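PDB 2DXQ: acetyltransferase from Agrobacterium tumefaciens, which probably transfers an acetyl group from acetyl-coenzyme A to an acceptor substrate, as do other members of the GNAT family. Local coordinates for residues P62-A66 and Y98-V103. Numbering follows the deposited sequence.
Sequences PVATA and YGRTVV. With PO4 (phosphate ion), chain C; PO4 (phosphate ion), chain F.
Val63 has CG1 anti to its carbonyl carbon (chi1 -70°), which leaves CG2 between the backbone N and the carbonyl carbon. Tyr98 sets its ring carbon CG anti to its carbonyl carbon (chi1 -68°). These torsions bring the methyl over the middle of the ring. CG2 of Val63 lies 3.6 Å from the centroid of the Tyr98 ring and close to its normal, a CH-pi contact. One residue on, Ala64 CB sits 3.8 Å from Tyr98 CB and rests against the first helical turn beside Gly99. One turn further along, Val102 packs on the strand. Its CG1 lies 3.8 Å from Thr65 C, and its CG2 3.7 Å from Ala66 N. Both methyls also meet Ala66 CB. The axes of segments 62-66 and 98-103 come to 7.3 Å, close packing that the small Ala64 and Ala66 probably allow.

The helix start also holds a phosphate, probably a crystallisation component. Gly99 N donates to phosphate O4 (3.0 Å). Arg100 N donates to phosphate O3 (2.9 Å). This is consistent with the GNAT loop that receives the coenzyme A pyrophosphate.

Tyr98 OH is hydrogen-bonded to Glu58. Val63 and Ala64 both pair with Ala56 of strand 51-58, a classic beta bulge. Thr65 turns away from helix 98-112; its side chain touches helix 16-26, and its OG1 bonds Phe54 O. Strand 61-71 runs between strands 51-58 and 81-88, and helix 98-112 packs on the sheet face opposite helix 16-26.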
loop_
_atom_site.group_PDB
_atom_site.type_symbol
_atom_site.label_atom_id
_atom_site.label_comp_id
_atom_site.label_asym_id
_atom_site.label_seq_id
_atom_site.Cartn_x
_atom_site.Cartn_y
_atom_site.Cartn_z
ATOM N N PRO A 62 -21.862 -6.658 -9.408
ATOM C CA PRO A 62 -20.751 -5.727 -9.227
ATOM C C PRO A 62 -20.401 -5.012 -10.538
ATOM O O PRO A 62 -20.176 -5.661 -11.573
ATOM C CB PRO A 62 -19.590 -6.640 -8.769
ATOM C CG PRO A 62 -20.283 -7.812 -8.139
ATOM C CD PRO A 62 -21.500 -8.034 -8.999
ATOM N N VAL A 63 -20.378 -3.683 -10.492
ATOM C CA VAL A 63 -20.075 -2.869 -11.670
ATOM C C VAL A 63 -18.865 -1.955 -11.467
ATOM O O VAL A 63 -18.389 -1.338 -12.415
ATOM C CB VAL A 63 -21.291 -2.026 -12.126
ATOM C CG1 VAL A 63 -22.376 -2.925 -12.724
ATOM C CG2 VAL A 63 -21.871 -1.220 -10.960
ATOM N N ALA A 64 -18.408 -1.838 -10.221
ATOM C CA ALA A 64 -17.132 -1.158 -9.926
ATOM C C ALA A 64 -16.562 -1.729 -8.653
ATOM O O ALA A 64 -17.297 -2.287 -7.831
ATOM C CB ALA A 64 -17.307 0.353 -9.779
ATOM N N THR A 65 -15.260 -1.566 -8.476
ATOM C CA THR A 65 -14.617 -2.041 -7.254
ATOM C C THR A 65 -13.384 -1.202 -6.951
ATOM O O THR A 65 -12.810 -0.569 -7.845
ATOM C CB THR A 65 -14.240 -3.552 -7.355
ATOM O OG1 THR A 65 -13.713 -4.017 -6.099
ATOM C CG2 THR A 65 -13.211 -3.786 -8.421
ATOM N N ALA A 66 -13.032 -1.165 -5.668
ATOM C CA ALA A 66 -11.762 -0.598 -5.194
ATOM C C ALA A 66 -11.415 -1.344 -3.919
ATOM O O ALA A 66 -12.311 -1.671 -3.124
ATOM C CB ALA A 66 -11.922 0.882 -4.904
ATOM N N TYR A 98 -20.067 5.098 -10.898
ATOM C CA TYR A 98 -19.875 3.961 -9.987
ATOM C C TYR A 98 -18.448 3.892 -9.457
ATOM O O TYR A 98 -18.240 3.577 -8.289
ATOM C CB TYR A 98 -20.195 2.640 -10.687
ATOM C CG TYR A 98 -21.653 2.431 -11.049
ATOM C CD1 TYR A 98 -22.652 2.479 -10.080
ATOM C CD2 TYR A 98 -22.020 2.125 -12.358
ATOM C CE1 TYR A 98 -24.003 2.241 -10.413
ATOM C CE2 TYR A 98 -23.372 1.903 -12.701
ATOM C CZ TYR A 98 -24.342 1.965 -11.725
ATOM O OH TYR A 98 -25.665 1.717 -12.069
ATOM N N GLY A 99 -17.467 4.144 -10.326
ATOM C CA GLY A 99 -16.061 4.248 -9.865
ATOM C C GLY A 99 -15.858 5.328 -8.803
ATOM O O GLY A 99 -15.218 5.089 -7.767
ATOM N N ARG A 100 -16.385 6.523 -9.052
ATOM C CA ARG A 100 -16.275 7.608 -8.080
ATOM C C ARG A 100 -16.922 7.206 -6.753
ATOM O O ARG A 100 -16.364 7.467 -5.686
ATOM C CB ARG A 100 -16.849 8.928 -8.638
ATOM C CG ARG A 100 -16.424 10.220 -7.873
ATOM C CD ARG A 100 -16.264 11.435 -8.858
ATOM N NE ARG A 100 -17.169 11.186 -9.932
ATOM C CZ ARG A 100 -16.948 11.124 -11.232
ATOM N NH1 ARG A 100 -15.789 11.405 -11.858
ATOM N NH2 ARG A 100 -18.007 10.809 -11.915
ATOM N N THR A 101 -18.080 6.539 -6.817
ATOM C CA THR A 101 -18.773 6.126 -5.589
ATOM C C THR A 101 -17.881 5.208 -4.757
ATOM O O THR A 101 -17.704 5.409 -3.550
ATOM C CB THR A 101 -20.099 5.411 -5.878
ATOM O OG1 THR A 101 -20.951 6.281 -6.645
ATOM C CG2 THR A 101 -20.802 5.039 -4.558
ATOM N N VAL A 102 -17.311 4.201 -5.411
ATOM C CA VAL A 102 -16.536 3.210 -4.675
ATOM C C VAL A 102 -15.183 3.756 -4.146
ATOM O O VAL A 102 -14.760 3.449 -3.023
ATOM C CB VAL A 102 -16.438 1.894 -5.480
ATOM C CG1 VAL A 102 -15.482 2.007 -6.662
ATOM C CG2 VAL A 102 -16.062 0.751 -4.583
ATOM N N VAL A 103 -14.536 4.598 -4.937
ATOM C CA VAL A 103 -13.248 5.182 -4.507
ATOM C C VAL A 103 -13.494 6.161 -3.370
ATOM O O VAL A 103 -12.793 6.132 -2.342
ATOM C CB VAL A 103 -12.494 5.857 -5.672
ATOM C CG1 VAL A 103 -11.248 6.596 -5.167
ATOM C CG2 VAL A 103 -12.118 4.801 -6.758
HETATM P P PO4 C . -17.001 6.501 -13.176
HETATM O O1 PO4 C . -17.990 7.111 -14.131
HETATM O O2 PO4 C . -15.617 6.924 -13.712
HETATM O O3 PO4 C . -17.173 7.091 -11.803
HETATM O O4 PO4 C . -17.053 5.012 -13.181
HETATM P P PO4 F . -24.329 5.899 -9.152
HETATM O O1 PO4 F . -23.502 5.254 -8.051
HETATM O O2 PO4 F . -25.664 6.375 -8.603
HETATM O O3 PO4 F . -23.560 7.050 -9.746
HETATM O O4 PO4 F . -24.616 4.922 -10.264
#